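Local coordinates for hypothetical protein (Nostoc punctiforme, PDB 2O62), which is of unknown function but belongs to the DUF3598 family and consists of two antiparallel beta-sheet domains, probably related to the calycins, at residues V15-F20 / S34-L39. Numbering follows the deposited sequence.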
loop_
_atom_site.group_PDB
_atom_site.type_symbol
_atom_site.label_atom_id
_atom_site.label_comp_id
_atom_site.label_asym_id
_atom_site.label_seq_id
_atom_site.Cartn_x
_atom_site.Cartn_y
_atom_site.Cartn_z
ATOM N N VAL A 15 14.032 -12.945 8.192
ATOM C CA VAL A 15 13.771 -13.897 7.129
ATOM C C VAL A 15 12.257 -13.905 6.919
ATOM O O VAL A 15 11.525 -14.281 7.813
ATOM C CB VAL A 15 14.274 -15.295 7.471
ATOM C CG1 VAL A 15 13.971 -16.264 6.363
ATOM C CG2 VAL A 15 15.761 -15.270 7.752
ATOM N N TRP A 16 11.828 -13.405 5.768
ATOM C CA TRP A 16 10.431 -13.223 5.459
ATOM C C TRP A 16 10.052 -14.323 4.481
ATOM O O TRP A 16 10.540 -14.369 3.343
ATOM C CB TRP A 16 10.173 -11.838 4.868
ATOM C CG TRP A 16 10.471 -10.737 5.792
ATOM C CD1 TRP A 16 11.586 -9.937 5.791
ATOM C CD2 TRP A 16 9.688 -10.328 6.896
ATOM N NE1 TRP A 16 11.506 -9.013 6.806
ATOM C CE2 TRP A 16 10.362 -9.231 7.513
ATOM C CE3 TRP A 16 8.448 -10.736 7.403
ATOM C CZ2 TRP A 16 9.853 -8.569 8.623
ATOM C CZ3 TRP A 16 7.942 -10.080 8.515
ATOM C CH2 TRP A 16 8.637 -8.996 9.109
ATOM N N GLU A 17 9.132 -15.184 4.922
ATOM C CA GLU A 17 8.652 -16.288 4.121
ATOM C C GLU A 17 7.215 -16.045 3.689
ATOM O O GLU A 17 6.450 -15.415 4.392
ATOM C CB GLU A 17 8.712 -17.564 4.932
ATOM C CG GLU A 17 10.115 -17.933 5.363
ATOM C CD GLU A 17 10.216 -19.389 5.686
ATOM O OE1 GLU A 17 9.735 -19.754 6.781
ATOM O OE2 GLU A 17 10.756 -20.160 4.844
ATOM N N GLY A 18 6.851 -16.527 2.519
ATOM C CA GLY A 18 5.483 -16.424 2.094
ATOM C C GLY A 18 5.333 -16.678 0.627
ATOM O O GLY A 18 5.755 -17.709 0.133
ATOM N N SER A 19 4.695 -15.737 -0.057
ATOM C CA SER A 19 4.608 -15.789 -1.516
ATOM C C SER A 19 4.480 -14.450 -2.180
ATOM O O SER A 19 4.135 -13.463 -1.519
ATOM C CB SER A 19 3.403 -16.624 -1.947
ATOM O OG SER A 19 2.191 -16.006 -1.631
ATOM N N PHE A 20 4.712 -14.471 -3.494
ATOM C CA PHE A 20 4.426 -13.359 -4.395
ATOM C C PHE A 20 3.283 -13.794 -5.271
ATOM O O PHE A 20 3.423 -14.764 -5.997
ATOM C CB PHE A 20 5.619 -13.095 -5.311
ATOM C CG PHE A 20 6.785 -12.374 -4.649
ATOM C CD1 PHE A 20 7.367 -12.856 -3.494
ATOM C CD2 PHE A 20 7.383 -11.277 -5.249
ATOM C CE1 PHE A 20 8.451 -12.215 -2.906
ATOM C CE2 PHE A 20 8.495 -10.649 -4.657
ATOM C CZ PHE A 20 9.014 -11.118 -3.514
ATOM N N SER A 34 5.913 -19.368 -4.129
ATOM C CA SER A 34 6.411 -19.325 -2.775
ATOM C C SER A 34 7.793 -18.652 -2.718
ATOM O O SER A 34 8.626 -18.728 -3.656
ATOM C CB SER A 34 6.395 -20.735 -2.130
ATOM O OG SER A 34 7.420 -21.554 -2.690
ATOM N N SER A 35 8.012 -17.963 -1.611
ATOM C CA SER A 35 9.188 -17.102 -1.453
ATOM C C SER A 35 9.812 -17.141 -0.047
ATOM O O SER A 35 9.154 -17.430 0.972
ATOM C CB SER A 35 8.816 -15.674 -1.831
ATOM O OG SER A 35 7.868 -15.133 -0.931
ATOM N N ARG A 36 11.134 -16.916 -0.042
ATOM C CA ARG A 36 11.912 -16.696 1.174
ATOM C C ARG A 36 12.838 -15.525 0.857
ATOM O O ARG A 36 13.595 -15.576 -0.124
ATOM C CB ARG A 36 12.737 -17.936 1.548
ATOM C CG ARG A 36 13.315 -17.918 2.955
ATOM C CD ARG A 36 13.847 -19.306 3.400
ATOM N NE ARG A 36 14.653 -19.235 4.628
ATOM C CZ ARG A 36 14.328 -19.740 5.823
ATOM N NH1 ARG A 36 13.182 -20.400 6.024
ATOM N NH2 ARG A 36 15.175 -19.588 6.833
ATOM N N LEU A 37 12.742 -14.469 1.667
ATOM C CA LEU A 37 13.483 -13.227 1.462
ATOM C C LEU A 37 14.250 -12.991 2.731
ATOM O O LEU A 37 13.688 -12.728 3.783
ATOM C CB LEU A 37 12.548 -12.061 1.170
ATOM C CG LEU A 37 13.154 -10.739 0.663
ATOM C CD1 LEU A 37 12.049 -9.944 0.015
ATOM C CD2 LEU A 37 13.728 -9.933 1.700
ATOM N N CYS A 38 15.548 -13.107 2.607
ATOM C CA CYS A 38 16.422 -12.845 3.745
ATOM C C CYS A 38 17.057 -11.475 3.591
ATOM O O CYS A 38 17.657 -11.153 2.591
ATOM C CB CYS A 38 17.508 -13.902 3.931
ATOM S SG CYS A 38 18.632 -13.555 5.329
ATOM N N LEU A 39 16.860 -10.654 4.610
ATOM C CA LEU A 39 17.515 -9.353 4.705
ATOM C C LEU A 39 18.412 -9.440 5.916
ATOM O O LEU A 39 17.961 -9.572 7.062
ATOM C CB LEU A 39 16.541 -8.194 4.900
ATOM C CG LEU A 39 15.666 -7.746 3.740
ATOM C CD1 LEU A 39 14.642 -6.703 4.222
ATOM C CD2 LEU A 39 16.549 -7.136 2.627
HETATM O O HOH W 1 9.136 -13.545 0.802
#
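Trp16 and Leu37 form one hydrogen-bonded pair of an antiparallel beta hairpin, strands 14-23 and 29-42, in the N-terminal, probably calycin-related sheet, and Gly18 and Ser35 form the next. The Trp16 N to Leu37 O bond, 2.8 Å long, is almost straight at 177°. In the second pair the bonds are reciprocal, Gly18 N to Ser35 O and Ser35 N to Gly18 O, each 2.9 Å. Gly18 adopts backbone angles at which a CB would collide with the preceding carbonyl oxygen.

The tightly packed side carries Trp16, Ser35 and Leu37, and on this side of the sheet the Phe20 ring comes in against Ser35. Trp16 CB lies 4.4 Å from Leu37 CB, and residues of strands 103-111 and 117-127 close over both; the indole NE1 bonds to Asn12 O. The Phe20 ring turns its CD1–CE1 edge to Ser35, CD1 standing 3.5 Å from OG, which lies in the ring plane. With chi1 of 66°, Ser35 OG sits between its backbone N and carbonyl carbon, where it donates to a water 2.7 Å away that in turn donates to Trp16 O. An alanine in place of Phe20 would probably leave a gap beside Ser35 and strip contacts from Leu52, Ile123 and Arg106.

The opposite face, with Val15, Glu17, Arg36 and Cys38, is looser and more exposed. Glu17 and Arg36 run side by side to a salt bridge, OE2 to NH1 at 2.7 Å, but the hydrogen bond within it is weak and the carboxylate and guanidinium planes are 81° apart. Each side chain was modelled in two conformers, so this bridge is tentative; Glu17 OE1 also binds a glycerol, probably from crystallisation. Val15 CG1, anti to its backbone N, rests over one guanidinium face, 3.5 Å from Arg36 NE.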